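Local structure of cytochrome C3, A dimeric class III c-type cytochrome (Desulfovibrio gigas, 1GYO) at residues 68-71 and 72-76; 81-84 and 85-89. The protein binds four c-type hemes per chain of a dimer and probably carries electrons, as expected of a class III multiheme cytochrome c3. All coordinates share one frame; numbering follows the deposited sequence.

Contact 1: residues 68-71 and 72-76. With HEC (heme c), chain F.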
loop_
_atom_site.group_PDB
_atom_site.type_symbol
_atom_site.label_atom_id
_atom_site.label_comp_id
_atom_site.label_asym_id
_atom_site.label_seq_id
_atom_site.Cartn_x
_atom_site.Cartn_y
_atom_site.Cartn_z
ATOM N N PHE A 68 17.411 16.458 2.746
ATOM C CA PHE A 68 17.601 15.332 1.838
ATOM C C PHE A 68 18.399 14.212 2.480
ATOM O O PHE A 68 17.958 13.050 2.477
ATOM C CB PHE A 68 18.292 15.849 0.566
ATOM C CG PHE A 68 18.447 14.825 -0.516
ATOM C CD1 PHE A 68 17.367 14.433 -1.272
ATOM C CD2 PHE A 68 19.693 14.273 -0.786
ATOM C CE1 PHE A 68 17.516 13.534 -2.305
ATOM C CE2 PHE A 68 19.850 13.364 -1.834
ATOM C CZ PHE A 68 18.762 13.003 -2.608
ATOM N N TYR A 69 19.575 14.504 3.026
ATOM C CA TYR A 69 20.434 13.422 3.526
ATOM C C TYR A 69 19.766 12.586 4.612
ATOM O O TYR A 69 19.894 11.351 4.634
ATOM C CB TYR A 69 21.753 13.968 4.032
ATOM C CG TYR A 69 22.827 12.925 4.250
ATOM C CD1 TYR A 69 23.624 12.514 3.181
ATOM C CD2 TYR A 69 23.097 12.360 5.486
ATOM C CE1 TYR A 69 24.612 11.589 3.350
ATOM C CE2 TYR A 69 24.084 11.440 5.687
ATOM C CZ TYR A 69 24.846 11.043 4.603
ATOM O OH TYR A 69 25.870 10.124 4.753
ATOM N N LYS A 70 19.068 13.242 5.531
ATOM C CA LYS A 70 18.456 12.533 6.641
ATOM C C LYS A 70 17.324 11.618 6.220
ATOM O O LYS A 70 17.009 10.666 6.935
ATOM C CB LYS A 70 17.980 13.517 7.719
ATOM C CG LYS A 70 19.107 14.020 8.636
ATOM C CD LYS A 70 19.605 12.964 9.590
ATOM C CE LYS A 70 20.671 13.447 10.554
ATOM N NZ LYS A 70 20.195 14.352 11.628
ATOM N N ALA A 71 16.699 11.833 5.037
ATOM C CA ALA A 71 15.639 10.923 4.583
ATOM C C ALA A 71 16.175 9.497 4.436
ATOM O O ALA A 71 15.436 8.536 4.638
ATOM C CB ALA A 71 15.063 11.377 3.267
ATOM N N TRP A 72 17.456 9.389 4.039
ATOM C CA TRP A 72 18.043 8.105 3.679
ATOM C C TRP A 72 18.984 7.542 4.721
ATOM O O TRP A 72 19.239 6.344 4.753
ATOM C CB TRP A 72 18.747 8.197 2.325
ATOM C CG TRP A 72 18.134 9.169 1.379
ATOM C CD1 TRP A 72 18.627 10.381 1.041
ATOM C CD2 TRP A 72 16.892 9.037 0.673
ATOM N NE1 TRP A 72 17.802 11.040 0.142
ATOM C CE2 TRP A 72 16.721 10.209 -0.081
ATOM C CE3 TRP A 72 15.914 8.033 0.622
ATOM C CZ2 TRP A 72 15.610 10.424 -0.914
ATOM C CZ3 TRP A 72 14.821 8.249 -0.199
ATOM C CH2 TRP A 72 14.675 9.430 -0.955
ATOM N N HIS A 73 19.523 8.437 5.561
ATOM C CA HIS A 73 20.596 8.138 6.523
ATOM C C HIS A 73 20.329 8.882 7.829
ATOM O O HIS A 73 20.676 10.047 7.986
ATOM C CB HIS A 73 21.973 8.556 6.033
ATOM C CG HIS A 73 22.230 8.516 4.582
ATOM N ND1 HIS A 73 21.887 9.528 3.728
ATOM C CD2 HIS A 73 22.871 7.616 3.815
ATOM C CE1 HIS A 73 22.282 9.216 2.506
ATOM N NE2 HIS A 73 22.881 8.036 2.514
ATOM N N SER A 74 19.670 8.189 8.723
ATOM C CA SER A 74 19.210 8.853 9.934
ATOM C C SER A 74 19.183 7.693 10.913
ATOM O O SER A 74 18.935 6.557 10.465
ATOM C CB SER A 74 17.794 9.498 9.907
ATOM O OG SER A 74 17.450 9.866 11.217
ATOM N N GLU A 75 19.288 7.950 12.192
ATOM C CA GLU A 75 18.964 6.938 13.201
ATOM C C GLU A 75 17.507 6.501 13.106
ATOM O O GLU A 75 17.108 5.434 13.503
ATOM C CB GLU A 75 19.167 7.441 14.636
ATOM C CG GLU A 75 17.928 7.411 15.495
ATOM C CD GLU A 75 17.255 6.420 16.378
ATOM O OE1 GLU A 75 16.862 5.300 15.932
ATOM O OE2 GLU A 75 16.996 6.668 17.593
ATOM N N SER A 76 16.662 7.408 12.587
ATOM C CA SER A 76 15.276 7.070 12.403
ATOM C C SER A 76 15.072 5.802 11.594
ATOM O O SER A 76 15.669 5.658 10.524
ATOM C CB SER A 76 14.580 8.219 11.655
ATOM O OG SER A 76 13.262 7.826 11.289
HETATM FE FE HEC F . 23.696 7.178 0.935
HETATM C CHA HEC F . 22.378 9.637 -1.031
HETATM C CHB HEC F . 26.479 9.000 1.358
HETATM C CHC HEC F . 24.955 4.773 2.979
HETATM C CHD HEC F . 20.970 5.288 0.400
HETATM N NA HEC F . 24.317 8.940 0.252
HETATM C C1A HEC F . 23.660 9.844 -0.555
HETATM C C2A HEC F . 24.486 10.988 -0.835
HETATM C C3A HEC F . 25.657 10.794 -0.179
HETATM C C4A HEC F . 25.544 9.530 0.509
HETATM C CMA HEC F . 26.880 11.673 -0.156
HETATM C CAA HEC F . 24.113 12.121 -1.748
HETATM C CBA HEC F . 23.608 13.343 -1.028
HETATM C CGA HEC F . 23.282 14.506 -1.933
HETATM O O1A HEC F . 23.332 14.362 -3.161
HETATM O O2A HEC F . 22.966 15.601 -1.406
HETATM N NB HEC F . 25.384 6.930 1.981
HETATM C C1B HEC F . 26.405 7.845 2.102
HETATM C C2B HEC F . 27.369 7.417 3.098
HETATM C C3B HEC F . 26.897 6.248 3.602
HETATM C C4B HEC F . 25.694 5.925 2.870
HETATM C CMB HEC F . 28.577 8.221 3.483
HETATM C CAB HEC F . 27.404 5.452 4.777
HETATM C CBB HEC F . 27.233 6.195 6.103
HETATM N NC HEC F . 23.103 5.374 1.537
HETATM C C1C HEC F . 23.794 4.456 2.315
HETATM C C2C HEC F . 23.110 3.190 2.363
HETATM C C3C HEC F . 21.958 3.346 1.660
HETATM C C4C HEC F . 21.963 4.702 1.148
HETATM C CMC HEC F . 23.651 1.968 3.079
HETATM C CAC HEC F . 20.889 2.339 1.381
HETATM C CBC HEC F . 20.446 1.497 2.579
HETATM N ND HEC F . 21.998 7.449 -0.071
HETATM C C1D HEC F . 20.939 6.542 -0.154
HETATM C C2D HEC F . 19.855 7.100 -0.914
HETATM C C3D HEC F . 20.260 8.324 -1.346
HETATM C C4D HEC F . 21.583 8.540 -0.820
HETATM C CMD HEC F . 18.536 6.414 -1.176
HETATM C CAD HEC F . 19.481 9.298 -2.188
HETATM C CBD HEC F . 19.756 9.151 -3.675
HETATM C CGD HEC F . 21.128 9.659 -4.070
HETATM O O1D HEC F . 22.010 8.768 -4.277
HETATM O O2D HEC F . 21.333 10.865 -4.137
#

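Contact 2: residues 81-84 and 85-89. With HEC (heme c), chain E.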
loop_
_atom_site.group_PDB
_atom_site.type_symbol
_atom_site.label_atom_id
_atom_site.label_comp_id
_atom_site.label_asym_id
_atom_site.label_seq_id
_atom_site.Cartn_x
_atom_site.Cartn_y
_atom_site.Cartn_z
ATOM N N ARG A 81 19.046 3.581 5.922
ATOM C CA ARG A 81 20.131 3.008 6.746
ATOM C C ARG A 81 19.662 2.788 8.164
ATOM O O ARG A 81 20.133 1.837 8.832
ATOM C CB ARG A 81 21.341 3.915 6.618
ATOM C CG ARG A 81 22.614 3.329 7.143
ATOM C CD ARG A 81 23.836 4.087 6.627
ATOM N NE ARG A 81 25.059 3.460 7.092
ATOM C CZ ARG A 81 25.707 3.762 8.200
ATOM N NH1 ARG A 81 25.296 4.711 9.026
ATOM N NH2 ARG A 81 26.825 3.067 8.498
ATOM N N GLY A 82 18.786 3.651 8.667
ATOM C CA GLY A 82 18.317 3.506 10.034
ATOM C C GLY A 82 17.499 2.248 10.255
ATOM O O GLY A 82 17.624 1.572 11.273
ATOM N N CYS A 83 16.609 1.932 9.328
ATOM C CA CYS A 83 15.860 0.680 9.466
ATOM C C CYS A 83 16.799 -0.531 9.363
ATOM O O CYS A 83 16.757 -1.454 10.176
ATOM C CB CYS A 83 14.775 0.609 8.397
ATOM S SG CYS A 83 13.967 -1.043 8.565
ATOM N N HIS A 84 17.680 -0.524 8.346
ATOM C CA HIS A 84 18.560 -1.692 8.223
ATOM C C HIS A 84 19.417 -1.859 9.480
ATOM O O HIS A 84 19.577 -2.972 9.960
ATOM C CB HIS A 84 19.419 -1.554 6.986
ATOM C CG HIS A 84 18.688 -1.534 5.672
ATOM N ND1 HIS A 84 19.339 -1.155 4.523
ATOM C CD2 HIS A 84 17.416 -1.817 5.298
ATOM C CE1 HIS A 84 18.484 -1.203 3.501
ATOM N NE2 HIS A 84 17.312 -1.601 3.914
ATOM N N LYS A 85 19.964 -0.756 10.027
ATOM C CA LYS A 85 20.775 -0.914 11.237
ATOM C C LYS A 85 19.942 -1.437 12.394
ATOM O O LYS A 85 20.400 -2.283 13.196
ATOM C CB LYS A 85 21.442 0.403 11.592
ATOM C CG LYS A 85 22.605 0.795 10.754
ATOM C CD LYS A 85 23.328 2.122 11.074
ATOM C CE LYS A 85 23.877 2.097 12.484
ATOM N NZ LYS A 85 24.754 3.315 12.661
ATOM N N ALA A 86 18.711 -0.955 12.563
ATOM C CA ALA A 86 17.885 -1.400 13.673
ATOM C C ALA A 86 17.533 -2.871 13.541
ATOM O O ALA A 86 17.515 -3.607 14.529
ATOM C CB ALA A 86 16.607 -0.579 13.741
ATOM N N MET A 87 17.246 -3.307 12.321
ATOM C CA MET A 87 16.904 -4.716 12.093
ATOM C C MET A 87 18.117 -5.587 12.330
ATOM O O MET A 87 18.022 -6.649 12.940
ATOM C CB MET A 87 16.353 -4.897 10.669
ATOM C CG MET A 87 14.995 -4.220 10.500
ATOM S SD MET A 87 14.182 -4.602 8.942
ATOM C CE MET A 87 13.650 -6.314 9.261
ATOM N N LYS A 88 19.272 -5.166 11.845
ATOM C CA LYS A 88 20.485 -5.931 12.099
ATOM C C LYS A 88 20.772 -6.078 13.583
ATOM O O LYS A 88 21.228 -7.161 14.028
ATOM C CB LYS A 88 21.674 -5.248 11.413
ATOM C CG LYS A 88 22.954 -6.079 11.650
ATOM C CD LYS A 88 23.958 -5.757 10.575
ATOM C CE LYS A 88 25.033 -6.842 10.503
ATOM N NZ LYS A 88 25.628 -7.084 11.852
ATOM N N ALA A 89 20.522 -5.047 14.366
ATOM C CA ALA A 89 20.741 -5.097 15.814
ATOM C C ALA A 89 19.821 -6.123 16.462
ATOM O O ALA A 89 20.116 -6.686 17.498
ATOM C CB ALA A 89 20.528 -3.711 16.420
HETATM FE FE HEC E . 15.734 -1.850 2.693
HETATM C CHA HEC E . 16.532 -5.036 1.873
HETATM C CHB HEC E . 17.684 -0.717 0.134
HETATM C CHC HEC E . 14.640 1.255 3.227
HETATM C CHD HEC E . 13.922 -2.955 5.308
HETATM N NA HEC E . 16.952 -2.700 1.340
HETATM C C1A HEC E . 17.162 -4.053 1.136
HETATM C C2A HEC E . 18.132 -4.267 0.089
HETATM C C3A HEC E . 18.499 -3.043 -0.366
HETATM C C4A HEC E . 17.728 -2.079 0.369
HETATM C CMA HEC E . 19.490 -2.715 -1.454
HETATM C CAA HEC E . 18.579 -5.614 -0.402
HETATM C CBA HEC E . 17.688 -6.145 -1.520
HETATM C CGA HEC E . 17.906 -5.468 -2.857
HETATM O O1A HEC E . 18.955 -5.696 -3.471
HETATM O O2A HEC E . 17.022 -4.694 -3.276
HETATM N NB HEC E . 16.060 -0.087 1.819
HETATM C C1B HEC E . 16.894 0.219 0.760
HETATM C C2B HEC E . 16.825 1.624 0.438
HETATM C C3B HEC E . 15.943 2.184 1.301
HETATM C C4B HEC E . 15.482 1.125 2.171
HETATM C CMB HEC E . 17.584 2.283 -0.678
HETATM C CAB HEC E . 15.519 3.622 1.436
HETATM C CBB HEC E . 14.957 4.269 0.195
HETATM N NC HEC E . 14.555 -1.012 4.033
HETATM C C1C HEC E . 14.240 0.331 4.146
HETATM C C2C HEC E . 13.484 0.598 5.345
HETATM C C3C HEC E . 13.296 -0.594 5.956
HETATM C C4C HEC E . 13.933 -1.600 5.117
HETATM C CMC HEC E . 13.074 1.983 5.783
HETATM C CAC HEC E . 12.661 -0.910 7.274
HETATM C CBC HEC E . 11.513 -0.068 7.748
HETATM N ND HEC E . 15.350 -3.635 3.468
HETATM C C1D HEC E . 14.507 -3.927 4.518
HETATM C C2D HEC E . 14.312 -5.347 4.662
HETATM C C3D HEC E . 15.069 -5.936 3.708
HETATM C C4D HEC E . 15.702 -4.886 2.954
HETATM C CMD HEC E . 13.418 -5.989 5.696
HETATM C CAD HEC E . 15.276 -7.409 3.461
HETATM C CBD HEC E . 14.328 -7.961 2.423
HETATM C CGD HEC E . 14.434 -9.490 2.333
HETATM O O1D HEC E . 15.348 -9.960 1.654
HETATM O O2D HEC E . 13.636 -10.164 2.997
HETATM O O HOH W 1 27.120 2.649 11.334
HETATM O O HOH W 2 26.507 5.706 11.404
#

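Contact 1: residues 68-71 and 72-76
The rings of Y69 and of H73, axial ligand of heme c #4, stack face to face where the short helix 68-72 gives way to loop in this class III cytochrome c; centroids lie 3.8 Å apart, planes inclined by 21°. The torsion that leaves Y69 CG anti to the backbone nitrogen (chi1 -166°), beside the carbonyl carbon, brings the phenol round to the imidazole, with H73 ND1 over the centre of the tyrosine ring. W72 CB reaches the other face of the imidazole. H73 ND1 donates its N-H to Y69 O at 2.8 Å; together with the iron bond this should fix the rotation of the ring and probably makes the imidazole a stronger electron donor to the iron. Y69 O also accepts from W72 N and H73 N, so three N-H groups grip one carbonyl at the helix end. F68 and W72 form a T-shaped pair: the indole edge is turned into the phenyl face, planes at 75°, with W72 NE1 3.5 Å from F68 CE1. Over one indole face sits the A71 methyl (CH-pi), over the opposite one the heme propionate carbon CAD, 3.4 Å from W72 NE1. S74 OG accepts from S76 N in an ST turn and hydrogen-bonds to a propionate oxygen of heme c #3. H73 NE2 binds the iron at 2.0 Å, with H104 NE2 as the second axial ligand.

Contact 2: residues 81-84 and 85-89
R81 and K85, one helical turn apart, come together because R81 starts with CG anti to its own nitrogen (chi1 -167°) and runs extended from CG to NE, while K85 starts with CG anti to the carbonyl carbon (chi1 -75°) and stays extended at chi2. Those first two lysine torsions put K85 CD over one face of the guanidinium, 3.8 Å from R81 NH1 and off toward the rim of the group. The bend at chi3 then directs CE and NZ, and K85 NZ ends 3.9 Å from R81 NH1, two like charges side by side. Two waters bridge them: one accepts from R81 NH2 and K85 NZ, the other from R81 NH1 and, weakly, from K85 NZ, which probably eases the repulsion. R81 NE hydrogen-bonds to I97 O.

Elsewhere on the helix, C83 and H84 belong to the C-X-X-C-H heme-attachment motif that begins at C80. C83 SG makes the thioether to the heme vinyl-derived carbon CAC at 1.8 Å, and H84 NE2 binds the iron of heme c #2 at 2.0 Å, with H31 as its second axial ligand. H84 ND1 donates to P96 O, a bond that helps set the rotation of the imidazole. One turn on, M87 SD packs 3.6 Å from C83 SG, and M87 CE lies 3.6 Å from the heme methyl CMD, extending the apolar surface beside the thioether.

Four successive i to i+4 bonds, from R81 O to K85 N through H84 O to K88 N, space R81 and K85, and C83 and M87, one turn apart. Residues 81-89 make up nearly all of helix 80-89, the next helix after 68-72, and the backbone of R81 meets that of W72 at the end of the earlier helix.

Overall arrangement
Contacts 1 and 2 come one after the other in the chain, with centres about 12 Å apart. They meet where W72 O lies 3.0 Å from R81 N, a probable hydrogen bond joining the end of helix 68-72 to the start of helix 80-89. Both are partly buried, but contact 1, nearer the chain centre, has no exposed residue among those that touch and relies on aromatic rings and one shared carbonyl. Contact 2, inside a regular helix, has exposed K85 and K88 on its outer side. Contact 1 holds the iron ligand of heme c #4 and, through S74, a binding residue of heme c #3; contact 2 carries thioether and iron ligand of heme c #2, and R81 also lines the pocket that holds H73.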